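Local coordinates for mannosylglycerate hydrolase MGH1-like glycoside hydrolase domain-containing protein (Thermus thermophilus HB8, PDB 4WVA) that hydrolyses mannosylglycerate, and also glucosylglycerate, to glycerate and the free sugar, as a family GH63 glycosidase built on an (alpha/alpha)6-barrel, at residues A[127-132]-A[253-258]; A[246-251]-A[260-265]. One frame throughout, in Å; residues are numbered along the deposited sequence.

In the fold
Contacts 1 and 2 share helix 235-254 of the (alpha/alpha)6-barrel. In contact 1 the turn that follows that helix lies against helix 121-146; in contact 2 an earlier part of the helix packs against helix 260-275, the next helix in the chain. The centres of the two contacts are about 11 Å apart, on the same side of the chain's centre, and they meet directly: Phe132 CE1 of contact 1 lies 3.7 Å from Leu248 CD1 of contact 2, and Phe132 CZ is 4.3 Å from Ile262 CD1. Both are largely buried, both border the second subunit, and both lie away from Asp165 and Glu393, the probable catalytic proton donor and acceptor.

Contact 1 (A[127-132]-A[253-258]); sequences RARYLF and VLLQED
Leu255 lays its CD2 methyl over one face of the Arg129 guanidinium, 4.0 Å from CZ, the two side chains running past each other in opposite directions. The arginine chain is extended from CG to NE, which carries NH1 to the backbone of the same leucine: NH1 donates to Leu255 O at 2.9 Å, nearly straight at 163°, in the guanidinium plane and on a carbonyl lone pair. One residue thus holds the group by its edge and by a face. This carbonyl belongs to the turn that ends helix 235-254, a Schellman motif in which Gln256 has positive phi; its NE2 folds back to Val253 O, 3.0 Å away, which also accepts from Gln256 N. The other methyl of Leu255, CD1, sits 3.8 Å from Phe132 CB and 4.2 Å from Ala128 CB, and Tyr115 of helix 107-117 touches both Ala128 and Leu255. Phe132, its CG anti to the backbone N (177°), sends its ring alongside Glu257, Phe132 CE2 reaching Glu257 CB at 3.8 Å. An alanine here removes the ring that lies along Glu257, which would probably loosen the packing of the turn on helix 121-146.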
ATOM      1  N   ARG A 127      -9.979  29.212  10.980  1.00 13.72           N
ATOM      2  CA  ARG A 127     -11.096  28.271  10.838  1.00 13.53           C
ATOM      3  C   ARG A 127     -10.630  26.819  11.023  1.00 13.19           C
ATOM      4  O   ARG A 127     -11.306  26.030  11.674  1.00 12.73           O
ATOM      5  CB  ARG A 127     -11.774  28.427   9.488  1.00 14.01           C
ATOM      6  CG  ARG A 127     -12.368  29.801   9.234  1.00 14.90           C
ATOM      7  CD  ARG A 127     -13.652  30.064   9.992  1.00 16.50           C
ATOM      8  NE  ARG A 127     -14.074  31.433   9.716  1.00 18.08           N
ATOM      9  CZ  ARG A 127     -13.532  32.509  10.285  1.00 20.07           C
ATOM     10  NH1 ARG A 127     -12.609  32.384  11.231  1.00 21.81           N
ATOM     11  NH2 ARG A 127     -13.918  33.718   9.922  1.00 21.99           N
ATOM     12  N   ALA A 128      -9.490  26.477  10.438  1.00 13.07           N
ATOM     13  CA  ALA A 128      -8.978  25.103  10.550  1.00 13.33           C
ATOM     14  C   ALA A 128      -8.569  24.763  11.973  1.00 13.73           C
ATOM     15  O   ALA A 128      -8.836  23.666  12.440  1.00 14.25           O
ATOM     16  CB  ALA A 128      -7.817  24.871   9.603  1.00 13.29           C
ATOM     17  N   ARG A 129      -7.938  25.690  12.681  1.00 14.91           N
ATOM     18  CA  ARG A 129      -7.590  25.433  14.070  1.00 15.89           C
ATOM     19  C   ARG A 129      -8.825  25.219  14.925  1.00 15.63           C
ATOM     20  O   ARG A 129      -8.798  24.427  15.868  1.00 15.66           O
ATOM     21  CB  ARG A 129      -6.722  26.545  14.651  1.00 18.16           C
ATOM     22  CG  ARG A 129      -5.302  26.433  14.145  1.00 21.29           C
ATOM     23  CD  ARG A 129      -4.295  27.320  14.851  1.00 23.79           C
ATOM     24  NE  ARG A 129      -3.077  27.346  14.039  1.00 27.28           N
ATOM     25  CZ  ARG A 129      -2.157  26.374  13.974  1.00 29.28           C
ATOM     26  NH1 ARG A 129      -2.240  25.254  14.717  1.00 28.67           N
ATOM     27  NH2 ARG A 129      -1.121  26.539  13.163  1.00 30.20           N
ATOM     28  N   TYR A 130      -9.903  25.919  14.592  1.00 14.61           N
ATOM     29  CA  TYR A 130     -11.154  25.805  15.319  1.00 14.83           C
ATOM     30  C   TYR A 130     -11.819  24.454  15.058  1.00 14.25           C
ATOM     31  O   TYR A 130     -12.255  23.781  15.988  1.00 14.17           O
ATOM     32  CB  TYR A 130     -12.081  26.971  14.945  1.00 15.41           C
ATOM     33  CG  TYR A 130     -13.401  26.977  15.680  1.00 15.72           C
ATOM     34  CD1 TYR A 130     -13.480  27.394  16.998  1.00 16.52           C
ATOM     35  CD2 TYR A 130     -14.563  26.566  15.059  1.00 16.19           C
ATOM     36  CE1 TYR A 130     -14.690  27.418  17.666  1.00 16.62           C
ATOM     37  CE2 TYR A 130     -15.779  26.573  15.721  1.00 16.25           C
ATOM     38  CZ  TYR A 130     -15.827  26.990  17.041  1.00 16.62           C
ATOM     39  OH  TYR A 130     -17.027  27.024  17.701  1.00 16.74           O
ATOM     40  N   LEU A 131     -11.864  24.049  13.793  1.00 13.19           N
ATOM     41  CA  LEU A 131     -12.540  22.817  13.414  1.00 12.90           C
ATOM     42  C   LEU A 131     -11.731  21.539  13.687  1.00 12.39           C
ATOM     43  O   LEU A 131     -12.321  20.475  13.882  1.00 12.79           O
ATOM     44  CB  LEU A 131     -12.935  22.872  11.929  1.00 12.94           C
ATOM     45  CG  LEU A 131     -14.101  23.819  11.628  1.00 13.60           C
ATOM     46  CD1 LEU A 131     -14.304  23.919  10.127  1.00 14.52           C
ATOM     47  CD2 LEU A 131     -15.371  23.362  12.326  1.00 14.34           C
ATOM     48  N   PHE A 132     -10.398  21.617  13.682  1.00 11.65           N
ATOM     49  CA  PHE A 132      -9.599  20.407  13.759  1.00 11.74           C
ATOM     50  C   PHE A 132      -9.943  19.507  14.974  1.00 11.98           C
ATOM     51  O   PHE A 132     -10.165  18.303  14.806  1.00 11.30           O
ATOM     52  CB  PHE A 132      -8.098  20.711  13.742  1.00 12.06           C
ATOM     53  CG  PHE A 132      -7.260  19.483  13.893  1.00 11.72           C
ATOM     54  CD1 PHE A 132      -7.036  18.647  12.817  1.00 11.98           C
ATOM     55  CD2 PHE A 132      -6.754  19.129  15.132  1.00 12.07           C
ATOM     56  CE1 PHE A 132      -6.294  17.488  12.969  1.00 11.89           C
ATOM     57  CE2 PHE A 132      -6.018  17.972  15.302  1.00 12.24           C
ATOM     58  CZ  PHE A 132      -5.793  17.145  14.214  1.00 12.18           C
ATOM     59  N   VAL A 253      -0.777  17.575  10.389  1.00 12.36           N
ATOM     60  CA  VAL A 253       0.644  17.874  10.173  1.00 12.76           C
ATOM     61  C   VAL A 253       0.820  19.356   9.851  1.00 12.87           C
ATOM     62  O   VAL A 253       1.729  20.008  10.403  1.00 13.64           O
ATOM     63  CB  VAL A 253       1.291  16.991   9.081  1.00 12.89           C
ATOM     64  CG1 VAL A 253       2.736  17.403   8.859  1.00 13.59           C
ATOM     65  CG2 VAL A 253       1.247  15.527   9.487  1.00 12.83           C
ATOM     66  N   LEU A 254      -0.008  19.883   8.955  1.00 12.39           N
ATOM     67  CA  LEU A 254       0.080  21.296   8.561  1.00 12.96           C
ATOM     68  C   LEU A 254      -0.139  22.258   9.727  1.00 13.80           C
ATOM     69  O   LEU A 254       0.531  23.299   9.804  1.00 14.02           O
ATOM     70  CB  LEU A 254      -0.876  21.603   7.419  1.00 12.94           C
ATOM     71  CG  LEU A 254      -0.507  20.960   6.072  1.00 12.84           C
ATOM     72  CD1 LEU A 254      -1.640  21.074   5.097  1.00 13.22           C
ATOM     73  CD2 LEU A 254       0.748  21.604   5.486  1.00 12.94           C
ATOM     74  N   LEU A 255      -1.031  21.882  10.630  1.00 13.99           N
ATOM     75  CA  LEU A 255      -1.348  22.676  11.838  1.00 14.79           C
ATOM     76  C   LEU A 255      -0.419  22.371  13.022  1.00 15.50           C
ATOM     77  O   LEU A 255      -0.537  22.977  14.100  1.00 15.55           O
ATOM     78  CB  LEU A 255      -2.800  22.437  12.259  1.00 15.00           C
ATOM     79  CG  LEU A 255      -3.904  22.874  11.307  1.00 15.42           C
ATOM     80  CD1 LEU A 255      -5.246  22.486  11.908  1.00 15.52           C
ATOM     81  CD2 LEU A 255      -3.856  24.355  10.979  1.00 16.50           C
ATOM     82  N   GLN A 256       0.496  21.432  12.833  1.00 15.34           N
ATOM     83  CA  GLN A 256       1.441  21.017  13.866  1.00 17.17           C
ATOM     84  C   GLN A 256       0.747  20.469  15.111  1.00 17.65           C
ATOM     85  O   GLN A 256       1.044  20.868  16.242  1.00 18.62           O
ATOM     86  CB  GLN A 256       2.472  22.129  14.156  1.00 18.06           C
ATOM     87  CG  GLN A 256       3.394  22.385  12.958  1.00 19.11           C
ATOM     88  CD  GLN A 256       4.465  21.321  12.817  1.00 21.73           C
ATOM     89  OE1 GLN A 256       5.552  21.426  13.411  1.00 23.90           O
ATOM     90  NE2 GLN A 256       4.172  20.275  12.045  1.00 22.52           N
ATOM     91  N   GLU A 257      -0.177  19.537  14.865  1.00 18.52           N
ATOM     92  CA  GLU A 257      -0.793  18.708  15.892  1.00 19.72           C
ATOM     93  C   GLU A 257      -0.276  17.269  15.741  1.00 21.46           C
ATOM     94  O   GLU A 257       0.209  16.897  14.679  1.00 21.69           O
ATOM     95  CB  GLU A 257      -2.313  18.747  15.749  1.00 20.69           C
ATOM     96  CG  GLU A 257      -2.902  20.129  15.950  1.00 22.00           C
ATOM     97  CD  GLU A 257      -2.822  20.581  17.401  1.00 24.48           C
ATOM     98  OE1 GLU A 257      -2.497  19.744  18.266  1.00 25.73           O
ATOM     99  OE2 GLU A 257      -3.049  21.772  17.669  1.00 25.96           O
ATOM    100  N   ASP A 258      -0.348  16.476  16.807  1.00 21.10           N
ATOM    101  CA  ASP A 258       0.199  15.110  16.794  1.00 21.74           C
ATOM    102  C   ASP A 258      -0.853  14.206  16.128  1.00 20.13           C
ATOM    103  O   ASP A 258      -1.957  14.095  16.624  1.00 19.67           O
ATOM    104  CB  ASP A 258       0.529  14.656  18.231  1.00 23.14           C
ATOM    105  CG  ASP A 258       1.105  13.250  18.300  1.00 24.31           C
ATOM    106  OD1 ASP A 258       2.154  13.017  18.969  1.00 24.31           O
ATOM    107  OD2 ASP A 258       0.509  12.353  17.694  1.00 24.30           O
TER

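Contact 2 (A[246-251]-A[260-265]); sequences RDLYAL and YEIEEW
With CG anti to the backbone N in both Leu248 (chi1 -168°) and Tyr249, these neighbours reach from helix 246-251 to two successive residues of 260-265, Ile262 and Glu263. The segments belong to consecutive, nearly antiparallel helices of the (alpha/alpha)6-barrel, joined by a short loop in a helical hairpin; their axes cross at -160° and come within 9.4 Å. Ile262 is the central apolar piece, its two branches dividing the work. CD1, at the end of CG1, meets Leu248 CG at 3.9 Å, the two side chains crossing at about a right angle, while CG2 lies against the start of Tyr249, 3.9 Å from its backbone N and 4.0 Å from CB. Leu248 also brings CD2 to the edge of the Trp265 indole, 4.4 Å from CZ3. That indole is stacked with Tyr143 and rests on its own helix, with Glu261 O and Ile262 CA over the rim of one face. Leu248 further touches Leu135, and Trp265 touches Leu136, so helix 121-146 closes this side of the apolar cluster.

Beyond Ile262 the polar ends of Tyr249 and Glu263 turn to the second subunit. The Tyr249 hydroxyl is hydrogen-bonded to Thr151 O of that subunit, and Glu263 OE1 forms a salt bridge with Arg268 of the same subunit. Both polar ends therefore take partners across the interface, and no hydrogen bond links the two segments. Between them, the extended Glu263 chain crosses the tyrosine obliquely, its CG 3.8 Å from Tyr249 CE1. The carboxylate plane is turned 66° from the ring, and OE2 lies at the ring edge, in its plane, 3.8 Å from Tyr249 CE1.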
ATOM      1  N   ARG A 246      -7.209  10.308   5.855  1.00 10.29           N
ATOM      2  CA  ARG A 246      -6.021  10.762   5.145  1.00 11.13           C
ATOM      3  C   ARG A 246      -5.939  12.284   5.108  1.00 10.37           C
ATOM      4  O   ARG A 246      -4.862  12.885   5.293  1.00 10.08           O
ATOM      5  CB  ARG A 246      -6.019  10.228   3.702  1.00 12.75           C
ATOM      6  CG  ARG A 246      -5.934   8.722   3.623  1.00 14.90           C
ATOM      7  CD  ARG A 246      -4.540   8.222   3.461  1.00 17.92           C
ATOM      8  NE  ARG A 246      -4.508   6.761   3.300  1.00 19.99           N
ATOM      9  CZ  ARG A 246      -3.381   6.074   3.220  1.00 21.89           C
ATOM     10  NH1 ARG A 246      -2.210   6.716   3.256  1.00 21.91           N
ATOM     11  NH2 ARG A 246      -3.417   4.743   3.109  1.00 23.43           N
ATOM     12  N   ASP A 247      -7.073  12.927   4.853  1.00 10.02           N
ATOM     13  CA  ASP A 247      -7.102  14.376   4.792  1.00  9.63           C
ATOM     14  C   ASP A 247      -6.973  15.041   6.176  1.00  9.68           C
ATOM     15  O   ASP A 247      -6.336  16.100   6.294  1.00  9.80           O
ATOM     16  CB  ASP A 247      -8.340  14.849   4.034  1.00  9.35           C
ATOM     17  CG  ASP A 247      -8.289  14.475   2.567  1.00  9.56           C
ATOM     18  OD1 ASP A 247      -7.163  14.431   2.028  1.00 10.00           O
ATOM     19  OD2 ASP A 247      -9.335  14.178   1.979  1.00  9.72           O
ATOM     20  N   LEU A 248      -7.539  14.416   7.205  1.00  9.94           N
ATOM     21  CA  LEU A 248      -7.383  14.875   8.575  1.00 10.24           C
ATOM     22  C   LEU A 248      -5.929  14.797   9.048  1.00 10.31           C
ATOM     23  O   LEU A 248      -5.452  15.692   9.753  1.00 10.54           O
ATOM     24  CB  LEU A 248      -8.293  14.099   9.523  1.00 10.94           C
ATOM     25  CG  LEU A 248      -8.424  14.665  10.936  1.00 11.26           C
ATOM     26  CD1 LEU A 248      -9.069  16.047  10.922  1.00 11.72           C
ATOM     27  CD2 LEU A 248      -9.224  13.699  11.785  1.00 11.38           C
ATOM     28  N   TYR A 249      -5.243  13.720   8.655  1.00 10.22           N
ATOM     29  CA  TYR A 249      -3.813  13.568   8.908  1.00 10.35           C
ATOM     30  C   TYR A 249      -3.041  14.765   8.334  1.00 10.26           C
ATOM     31  O   TYR A 249      -2.207  15.377   9.000  1.00 10.20           O
ATOM     32  CB  TYR A 249      -3.297  12.257   8.301  1.00 10.26           C
ATOM     33  CG  TYR A 249      -1.780  12.216   8.269  1.00 10.06           C
ATOM     34  CD1 TYR A 249      -1.059  11.741   9.361  1.00 10.42           C
ATOM     35  CD2 TYR A 249      -1.075  12.687   7.174  1.00  9.85           C
ATOM     36  CE1 TYR A 249       0.327  11.740   9.364  1.00 10.34           C
ATOM     37  CE2 TYR A 249       0.316  12.694   7.168  1.00 10.09           C
ATOM     38  CZ  TYR A 249       1.005  12.220   8.263  1.00 10.09           C
ATOM     39  OH  TYR A 249       2.391  12.235   8.238  1.00 10.77           O
ATOM     40  N   ALA A 250      -3.324  15.103   7.078  1.00 10.06           N
ATOM     41  CA  ALA A 250      -2.622  16.199   6.425  1.00 10.24           C
ATOM     42  C   ALA A 250      -2.856  17.506   7.160  1.00 10.93           C
ATOM     43  O   ALA A 250      -1.922  18.254   7.427  1.00 11.07           O
ATOM     44  CB  ALA A 250      -3.040  16.305   4.961  1.00 10.14           C
ATOM     45  N   LEU A 251      -4.108  17.767   7.518  1.00 11.02           N
ATOM     46  CA  LEU A 251      -4.438  18.943   8.369  1.00 12.36           C
ATOM     47  C   LEU A 251      -3.661  18.953   9.673  1.00 11.98           C
ATOM     48  O   LEU A 251      -3.111  19.983  10.043  1.00 11.99           O
ATOM     49  CB  LEU A 251      -5.931  18.996   8.680  1.00 13.05           C
ATOM     50  CG  LEU A 251      -6.823  19.522   7.585  1.00 15.06           C
ATOM     51  CD1 LEU A 251      -8.265  19.101   7.842  1.00 16.23           C
ATOM     52  CD2 LEU A 251      -6.685  21.043   7.479  1.00 15.99           C
ATOM     53  N   TYR A 260      -0.673  10.843  15.591  1.00 19.08           N
ATOM     54  CA  TYR A 260      -0.344   9.430  15.805  1.00 19.55           C
ATOM     55  C   TYR A 260      -1.625   8.594  15.797  1.00 19.42           C
ATOM     56  O   TYR A 260      -1.660   7.533  15.174  1.00 19.72           O
ATOM     57  CB  TYR A 260       0.416   9.267  17.138  1.00 21.40           C
ATOM     58  CG  TYR A 260       1.175   7.978  17.344  1.00 23.34           C
ATOM     59  CD1 TYR A 260       0.728   7.021  18.263  1.00 25.81           C
ATOM     60  CD2 TYR A 260       2.379   7.742  16.694  1.00 23.78           C
ATOM     61  CE1 TYR A 260       1.447   5.856  18.491  1.00 27.26           C
ATOM     62  CE2 TYR A 260       3.102   6.583  16.918  1.00 26.58           C
ATOM     63  CZ  TYR A 260       2.633   5.642  17.816  1.00 27.53           C
ATOM     64  OH  TYR A 260       3.354   4.482  18.031  1.00 30.68           O
ATOM     65  N   GLU A 261      -2.661   9.104  16.457  1.00 19.15           N
ATOM     66  CA  GLU A 261      -3.973   8.448  16.565  1.00 19.69           C
ATOM     67  C   GLU A 261      -4.587   8.225  15.174  1.00 17.88           C
ATOM     68  O   GLU A 261      -5.069   7.145  14.838  1.00 17.24           O
ATOM     69  CB  GLU A 261      -4.895   9.316  17.400  1.00 21.75           C
ATOM     70  CG  GLU A 261      -6.187   8.647  17.841  1.00 24.40           C
ATOM     71  CD  GLU A 261      -7.005   9.487  18.805  1.00 25.95           C
ATOM     72  OE1 GLU A 261      -8.009   8.965  19.332  1.00 27.54           O
ATOM     73  OE2 GLU A 261      -6.683  10.675  19.036  1.00 28.76           O
ATOM     74  N   ILE A 262      -4.532   9.274  14.373  1.00 15.59           N
ATOM     75  CA  ILE A 262      -5.087   9.251  13.013  1.00 14.18           C
ATOM     76  C   ILE A 262      -4.321   8.252  12.131  1.00 14.22           C
ATOM     77  O   ILE A 262      -4.911   7.551  11.314  1.00 13.62           O
ATOM     78  CB  ILE A 262      -5.026  10.650  12.369  1.00 13.34           C
ATOM     79  CG1 ILE A 262      -5.724  11.705  13.232  1.00 14.12           C
ATOM     80  CG2 ILE A 262      -5.688  10.627  10.996  1.00 13.47           C
ATOM     81  CD1 ILE A 262      -5.354  13.125  12.847  1.00 13.91           C
ATOM     82  N   GLU A 263      -2.999   8.178  12.302  1.00 14.28           N
ATOM     83  CA  GLU A 263      -2.203   7.230  11.544  1.00 14.50           C
ATOM     84  C   GLU A 263      -2.699   5.788  11.758  1.00 14.59           C
ATOM     85  O   GLU A 263      -2.765   5.005  10.812  1.00 13.65           O
ATOM     86  CB  GLU A 263      -0.721   7.324  11.920  1.00 14.59           C
ATOM     87  CG  GLU A 263      -0.063   8.659  11.596  1.00 14.67           C
ATOM     88  CD  GLU A 263       1.200   8.902  12.398  1.00 15.30           C
ATOM     89  OE1 GLU A 263       1.799   7.930  12.908  1.00 17.60           O
ATOM     90  OE2 GLU A 263       1.584  10.073  12.533  1.00 14.35           O
ATOM     91  N   GLU A 264      -3.041   5.450  12.995  1.00 15.73           N
ATOM     92  CA  GLU A 264      -3.563   4.111  13.279  1.00 17.17           C
ATOM     93  C   GLU A 264      -4.884   3.880  12.560  1.00 15.23           C
ATOM     94  O   GLU A 264      -5.090   2.813  11.976  1.00 15.03           O
ATOM     95  CB  GLU A 264      -3.722   3.873  14.780  1.00 21.09           C
ATOM     96  CG  GLU A 264      -2.516   4.337  15.575  1.00 25.76           C
ATOM     97  CD  GLU A 264      -2.239   3.529  16.822  1.00 31.94           C
ATOM     98  OE1 GLU A 264      -3.139   2.786  17.280  1.00 37.11           O
ATOM     99  OE2 GLU A 264      -1.100   3.648  17.337  1.00 36.57           O
ATOM    100  N   TRP A 265      -5.756   4.888  12.541  1.00 13.36           N
ATOM    101  CA  TRP A 265      -7.025   4.740  11.834  1.00 13.19           C
ATOM    102  C   TRP A 265      -6.786   4.490  10.348  1.00 12.52           C
ATOM    103  O   TRP A 265      -7.476   3.681   9.705  1.00 12.27           O
ATOM    104  CB  TRP A 265      -7.924   5.974  11.983  1.00 13.38           C
ATOM    105  CG  TRP A 265      -8.276   6.334  13.405  1.00 13.69           C
ATOM    106  CD1 TRP A 265      -8.354   5.497  14.474  1.00 14.61           C
ATOM    107  CD2 TRP A 265      -8.640   7.634  13.888  1.00 13.59           C
ATOM    108  NE1 TRP A 265      -8.738   6.192  15.594  1.00 14.63           N
ATOM    109  CE2 TRP A 265      -8.919   7.507  15.262  1.00 14.15           C
ATOM    110  CE3 TRP A 265      -8.759   8.892  13.294  1.00 13.66           C
ATOM    111  CZ2 TRP A 265      -9.279   8.598  16.051  1.00 14.25           C
ATOM    112  CZ3 TRP A 265      -9.128   9.964  14.078  1.00 13.58           C
ATOM    113  CH2 TRP A 265      -9.380   9.808  15.446  1.00 14.13           C
TER